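Local coordinates for protein putative oxidoreductase (Jannaschia sp., PDB 3C24) that is a putative oxidoreductase that probably binds a nicotinamide dinucleotide through its Rossmann-type domain, though its substrate is not known, at residues Arg29-His32 against Asp33-His36; Ala84-Ile87 against Val88-Arg92. One frame throughout, in Å; residues are numbered along the deposited sequence.

Contact 1: Arg29-His32 against Asp33-His36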
ATOM      1  N   ARG A  29     -18.345  -6.272 -22.740  1.00 15.50           N
ATOM      2  CA  ARG A  29     -18.643  -7.687 -22.450  1.00 14.90           C
ATOM      3  C   ARG A  29     -19.635  -7.772 -21.274  1.00 17.31           C
ATOM      4  O   ARG A  29     -20.600  -8.523 -21.313  1.00 16.34           O
ATOM      5  CB  ARG A  29     -17.394  -8.508 -22.152  1.00 16.09           C
ATOM      6  CG  ARG A  29     -17.693  -9.877 -21.532  1.00 24.81           C
ATOM      7  CD  ARG A  29     -16.392 -10.672 -21.334  1.00 32.82           C
ATOM      8  NE  ARG A  29     -16.186 -11.537 -22.465  1.00 33.71           N
ATOM      9  CZ  ARG A  29     -15.008 -11.913 -22.946  1.00 44.56           C
ATOM     10  NH1 ARG A  29     -13.885 -11.468 -22.411  1.00 42.58           N
ATOM     11  NH2 ARG A  29     -14.963 -12.718 -23.999  1.00 41.81           N
ATOM     12  N   LYS A  30     -19.405  -6.958 -20.256  1.00 18.66           N
ATOM     13  CA  LYS A  30     -20.311  -6.966 -19.099  1.00 17.73           C
ATOM     14  C   LYS A  30     -21.731  -6.616 -19.504  1.00 15.71           C
ATOM     15  O   LYS A  30     -22.704  -7.257 -19.069  1.00 17.21           O
ATOM     16  CB  LYS A  30     -19.851  -5.989 -18.003  1.00 18.52           C
ATOM     17  CG  LYS A  30     -18.544  -6.339 -17.295  1.00 21.79           C
ATOM     18  CD  LYS A  30     -18.723  -7.423 -16.288  1.00 19.28           C
ATOM     19  CE  LYS A  30     -17.435  -7.685 -15.448  1.00 21.66           C
ATOM     20  NZ  LYS A  30     -17.602  -8.673 -14.316  1.00 18.05           N
ATOM     21  N   ILE A  31     -21.878  -5.588 -20.333  1.00 15.87           N
ATOM     22  CA  ILE A  31     -23.217  -5.183 -20.789  1.00 13.73           C
ATOM     23  C   ILE A  31     -23.815  -6.255 -21.684  1.00 15.69           C
ATOM     24  O   ILE A  31     -24.998  -6.629 -21.532  1.00 17.29           O
ATOM     25  CB  ILE A  31     -23.199  -3.810 -21.518  1.00 18.14           C
ATOM     26  CG1 ILE A  31     -22.836  -2.717 -20.511  1.00 16.20           C
ATOM     27  CG2 ILE A  31     -24.532  -3.448 -22.176  1.00 15.09           C
ATOM     28  CD1 ILE A  31     -23.785  -2.571 -19.253  1.00 17.83           C
ATOM     29  N   HIS A  32     -23.000  -6.778 -22.587  1.00 16.18           N
ATOM     30  CA  HIS A  32     -23.476  -7.854 -23.469  1.00 17.37           C
ATOM     31  C   HIS A  32     -24.068  -9.016 -22.702  1.00 20.21           C
ATOM     32  O   HIS A  32     -25.094  -9.588 -23.091  1.00 19.39           O
ATOM     33  CB  HIS A  32     -22.292  -8.380 -24.277  1.00 15.78           C
ATOM     34  CG  HIS A  32     -22.691  -9.299 -25.379  1.00 17.72           C
ATOM     35  ND1 HIS A  32     -22.105 -10.527 -25.568  1.00 24.56           N
ATOM     36  CD2 HIS A  32     -23.608  -9.152 -26.359  1.00 19.46           C
ATOM     37  CE1 HIS A  32     -22.650 -11.103 -26.628  1.00 20.27           C
ATOM     38  NE2 HIS A  32     -23.577 -10.298 -27.119  1.00 21.36           N
ATOM     39  N   ASP A  33     -23.395  -9.385 -21.624  1.00 20.76           N
ATOM     40  CA  ASP A  33     -23.786 -10.552 -20.831  1.00 19.40           C
ATOM     41  C   ASP A  33     -24.938 -10.243 -19.901  1.00 21.68           C
ATOM     42  O   ASP A  33     -25.537 -11.165 -19.319  1.00 25.21           O
ATOM     43  CB  ASP A  33     -22.641 -11.081 -19.996  1.00 19.75           C
ATOM     44  CG  ASP A  33     -21.556 -11.709 -20.825  1.00 22.25           C
ATOM     45  OD1 ASP A  33     -21.792 -11.967 -22.020  1.00 25.00           O
ATOM     46  OD2 ASP A  33     -20.479 -11.976 -20.272  1.00 25.82           O
ATOM     47  N   SER A  34     -25.237  -8.959 -19.740  1.00 18.58           N
ATOM     48  CA  SER A  34     -26.334  -8.536 -18.839  1.00 21.38           C
ATOM     49  C   SER A  34     -27.680  -8.524 -19.550  1.00 21.58           C
ATOM     50  O   SER A  34     -27.785  -8.831 -20.748  1.00 20.62           O
ATOM     51  CB  SER A  34     -26.094  -7.139 -18.284  1.00 18.14           C
ATOM     52  OG  SER A  34     -26.462  -6.133 -19.223  1.00 19.93           O
ATOM     53  N   ALA A  35     -28.708  -8.113 -18.803  1.00 24.32           N
ATOM     54  CA  ALA A  35     -30.105  -8.017 -19.317  1.00 23.14           C
ATOM     55  C   ALA A  35     -30.305  -6.729 -20.113  1.00 22.77           C
ATOM     56  O   ALA A  35     -31.231  -6.579 -20.874  1.00 22.03           O
ATOM     57  CB  ALA A  35     -31.114  -8.074 -18.188  1.00 24.09           C
ATOM     58  N   HIS A  36     -29.343  -5.818 -19.988  1.00 17.83           N
ATOM     59  CA  HIS A  36     -29.396  -4.598 -20.779  1.00 19.44           C
ATOM     60  C   HIS A  36     -29.095  -4.880 -22.238  1.00 21.93           C
ATOM     61  O   HIS A  36     -28.439  -5.869 -22.559  1.00 22.90           O
ATOM     62  CB  HIS A  36     -28.406  -3.572 -20.228  1.00 20.49           C
ATOM     63  CG  HIS A  36     -28.804  -3.042 -18.901  1.00 18.35           C
ATOM     64  ND1 HIS A  36     -30.000  -2.383 -18.715  1.00 18.39           N
ATOM     65  CD2 HIS A  36     -28.198  -3.074 -17.683  1.00 18.92           C
ATOM     66  CE1 HIS A  36     -30.121  -2.047 -17.441  1.00 26.30           C
ATOM     67  NE2 HIS A  36     -29.040  -2.443 -16.796  1.00 22.17           N
TER
HETATM   68  O   HOH W   1     -20.051 -11.364 -24.029  1.00 26.42           O
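At the C-terminal end of helix 22-33, in the Rossmann-type domain, Ser34 bonds back to Ile31 O and, through OG, also closes an ST turn with His36 N as the chain leaves for strand 37-41. Ser34 grips the Ile31 carbonyl twice. Its hydroxyl donates from OG to Ile31 O at 2.8 Å, in the carbonyl plane and on a lone pair, whereas Ser34 N reaches Ile31 O at 2.9 Å from above that plane, 67° out of it. Ser34 chi1 of 81° sets OG between its own backbone N and carbonyl carbon, where it can donate backward and also accept the forward bond of the ST turn, from His36 N to Ser34 OG, 3.0 Å long. Helix end and departing chain thus share one hydroxyl, and an alanine here would probably leave His36 N without this acceptor and Ile31 O with one donor fewer, letting the turn relax. One residue earlier, Asp33 N closes a helical bond to Arg29 O at 2.9 Å. The side chains of Arg29 and Asp33 run side by side in the same direction, but it is the aliphatic CG of Arg29 that meets Asp33 OD2, at 3.7 Å; the guanidinium, bent away at chi3, leaves NE 4.8 Å from OD2, so any attraction between the charges acts at a distance. Asp33 OD1 instead accepts from a water that also bonds His32 ND1 at 2.7 Å in the plane of the imidazole, bridging two side chains whose flat groups are turned 40° apart. Ile31 packs on Thr171 and Met172 of helix 160-172 and on Leu38 of strand 37-41. Asp167, also on helix 160-172, bonds His36 NE2, while Lys12, just before strand 13-17, donates its backbone N to His36 ND1.

Contact 2: Ala84-Ile87 against Val88-Arg92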
ATOM      1  N   ALA A  84     -17.774  14.436 -26.775  1.00 16.47           N
ATOM      2  CA  ALA A  84     -19.066  14.920 -26.225  1.00 16.69           C
ATOM      3  C   ALA A  84     -19.648  16.023 -27.084  1.00 19.03           C
ATOM      4  O   ALA A  84     -20.864  16.155 -27.227  1.00 19.18           O
ATOM      5  CB  ALA A  84     -18.870  15.413 -24.818  1.00 17.34           C
ATOM      6  N   GLU A  85     -18.781  16.855 -27.635  1.00 19.86           N
ATOM      7  CA  GLU A  85     -19.256  17.950 -28.502  1.00 19.92           C
ATOM      8  C   GLU A  85     -19.923  17.395 -29.731  1.00 20.37           C
ATOM      9  O   GLU A  85     -20.816  18.003 -30.296  1.00 21.13           O
ATOM     10  CB  GLU A  85     -18.126  18.903 -28.885  1.00 18.89           C
ATOM     11  CG  GLU A  85     -17.774  19.797 -27.668  1.00 19.27           C
ATOM     12  CD  GLU A  85     -16.479  20.606 -27.802  1.00 32.29           C
ATOM     13  OE1 GLU A  85     -15.754  20.428 -28.794  1.00 30.97           O
ATOM     14  OE2 GLU A  85     -16.201  21.444 -26.903  1.00 28.23           O
ATOM     15  N   ASP A  86     -19.454  16.230 -30.132  1.00 21.24           N
ATOM     16  CA  ASP A  86     -19.997  15.575 -31.304  1.00 23.92           C
ATOM     17  C   ASP A  86     -21.329  14.891 -30.999  1.00 23.14           C
ATOM     18  O   ASP A  86     -22.338  15.115 -31.688  1.00 25.95           O
ATOM     19  CB  ASP A  86     -19.029  14.519 -31.798  1.00 24.91           C
ATOM     20  CG  ASP A  86     -19.578  13.742 -32.990  1.00 41.84           C
ATOM     21  OD1 ASP A  86     -20.805  13.794 -33.238  1.00 53.33           O
ATOM     22  OD2 ASP A  86     -18.778  13.072 -33.672  1.00 61.35           O
ATOM     23  N   ILE A  87     -21.356  14.144 -29.901  1.00 21.71           N
ATOM     24  CA  ILE A  87     -22.519  13.283 -29.583  1.00 20.04           C
ATOM     25  C   ILE A  87     -23.619  13.946 -28.771  1.00 17.82           C
ATOM     26  O   ILE A  87     -24.803  13.733 -29.032  1.00 16.21           O
ATOM     27  CB  ILE A  87     -22.102  11.912 -28.900  1.00 20.51           C
ATOM     28  CG1 ILE A  87     -23.268  10.912 -28.976  1.00 24.05           C
ATOM     29  CG2 ILE A  87     -21.634  12.052 -27.438  1.00 23.05           C
ATOM     30  CD1 ILE A  87     -23.714  10.522 -30.389  1.00 23.52           C
ATOM     31  N   VAL A  88     -23.257  14.745 -27.779  1.00 17.03           N
ATOM     32  CA  VAL A  88     -24.284  15.351 -26.916  1.00 17.06           C
ATOM     33  C   VAL A  88     -25.412  16.048 -27.682  1.00 18.89           C
ATOM     34  O   VAL A  88     -26.578  15.896 -27.322  1.00 16.47           O
ATOM     35  CB  VAL A  88     -23.667  16.247 -25.783  1.00 18.82           C
ATOM     36  CG1 VAL A  88     -24.729  17.192 -25.101  1.00 19.44           C
ATOM     37  CG2 VAL A  88     -22.970  15.367 -24.757  1.00 18.82           C
ATOM     38  N   PRO A  89     -25.093  16.847 -28.722  1.00 17.58           N
ATOM     39  CA  PRO A  89     -26.213  17.519 -29.417  1.00 18.31           C
ATOM     40  C   PRO A  89     -27.100  16.606 -30.252  1.00 17.69           C
ATOM     41  O   PRO A  89     -28.199  17.032 -30.714  1.00 16.74           O
ATOM     42  CB  PRO A  89     -25.509  18.491 -30.357  1.00 19.83           C
ATOM     43  CG  PRO A  89     -24.150  18.696 -29.773  1.00 20.79           C
ATOM     44  CD  PRO A  89     -23.784  17.425 -29.093  1.00 19.32           C
ATOM     45  N   ARG A  90     -26.647  15.370 -30.430  1.00 14.83           N
ATOM     46  CA  ARG A  90     -27.338  14.401 -31.300  1.00 14.51           C
ATOM     47  C   ARG A  90     -28.307  13.452 -30.611  1.00 13.95           C
ATOM     48  O   ARG A  90     -29.165  12.851 -31.240  1.00 16.55           O
ATOM     49  CB  ARG A  90     -26.304  13.563 -32.104  1.00 16.07           C
ATOM     50  CG  ARG A  90     -25.291  14.364 -32.912  1.00 22.23           C
ATOM     51  CD  ARG A  90     -24.305  13.406 -33.665  1.00 23.17           C
ATOM     52  NE  ARG A  90     -24.997  12.701 -34.743  1.00 29.44           N
ATOM     53  CZ  ARG A  90     -24.460  11.759 -35.517  1.00 29.92           C
ATOM     54  NH1 ARG A  90     -23.207  11.395 -35.342  1.00 32.66           N
ATOM     55  NH2 ARG A  90     -25.177  11.197 -36.470  1.00 34.50           N
ATOM     56  N   VAL A  91     -28.143  13.302 -29.297  1.00 16.18           N
ATOM     57  CA  VAL A  91     -28.968  12.349 -28.551  1.00 14.58           C
ATOM     58  C   VAL A  91     -30.375  12.885 -28.261  1.00 13.39           C
ATOM     59  O   VAL A  91     -30.592  14.086 -28.286  1.00 15.19           O
ATOM     60  CB  VAL A  91     -28.280  11.878 -27.260  1.00 15.32           C
ATOM     61  CG1 VAL A  91     -26.923  11.173 -27.602  1.00 13.13           C
ATOM     62  CG2 VAL A  91     -28.091  13.070 -26.255  1.00 16.32           C
ATOM     63  N   ARG A  92     -31.321  11.983 -28.015  1.00 14.52           N
ATOM     64  CA  ARG A  92     -32.687  12.387 -27.707  1.00 11.52           C
ATOM     65  C   ARG A  92     -32.743  13.028 -26.314  1.00 15.01           C
ATOM     66  O   ARG A  92     -31.907  12.721 -25.427  1.00 15.29           O
ATOM     67  CB  ARG A  92     -33.638  11.182 -27.719  1.00 15.72           C
ATOM     68  CG  ARG A  92     -33.778  10.484 -29.065  1.00 21.54           C
ATOM     69  CD  ARG A  92     -34.559   9.165 -28.834  1.00 28.29           C
ATOM     70  NE  ARG A  92     -33.848   8.208 -27.957  1.00 28.71           N
ATOM     71  CZ  ARG A  92     -34.384   7.082 -27.493  1.00 38.83           C
ATOM     72  NH1 ARG A  92     -35.635   6.766 -27.778  1.00 37.58           N
ATOM     73  NH2 ARG A  92     -33.682   6.279 -26.717  1.00 32.75           N
TER
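Ile87 O accepts two backbone bonds where helix 77-87 ends: Arg90 N donates to it at 2.8 Å, from 49° out of the carbonyl plane, and Val91 N adds a weak bond at 3.4 Å. Just before, Val88 N closes a helical bond to Ala84 O at 2.8 Å. Pro89 has no N-H to continue the series; its ring instead sets CD 3.3 Å from Glu85 O. Apolar groups line the buried side. The Ile87 side chain crosses that of Val91 at about a right angle, and CG1, anti to the backbone N (chi1 -163°), meets Val91 CG1 at 3.9 Å, while Ala84 CB lies 4.1 Å from Val88 CG2. On the exposed side Arg90 CD passes 3.5 Å from Asp86 OD1, and the guanidinium, its plane only 10° from that of the carboxylate, offers its edge to OD1. The Asp86 OD1 to Arg90 NH1 salt bridge is nevertheless long, 4.0 Å. Farther out, Asp62 forms a salt bridge with Arg90 NH2, Trp64 packs on Ile87, and Arg113 NH1 bonds the backbone oxygens of both Val88 and Val91. The chemistry is therefore divided: backbone bonds close the turn and aliphatic side chains pack along its buried side, while Arg90 has two acidic partners, Asp62 in a salt bridge and Asp86 in a long one, and probably contributes a mainly electrostatic tie from the helix end to Asp62.

Both contacts end a helix of the Rossmann-type domain and turn the chain toward a parallel strand, 37-41 after contact 1 and 96-99 after contact 2; their centres are about 24 Å apart and they do not touch. Each is part buried, part exposed. Contact 1 leads into an outermost strand of the sheet, contact 2 into an inner one. Their chemistry differs too: the first relies on a serine hydroxyl, a bridging water and histidine bonds, with helix 160-172 as neighbour, whereas the second combines a helix end followed by a proline with aliphatic packing against loops and a long Asp86-Arg90 salt bridge at its exposed side.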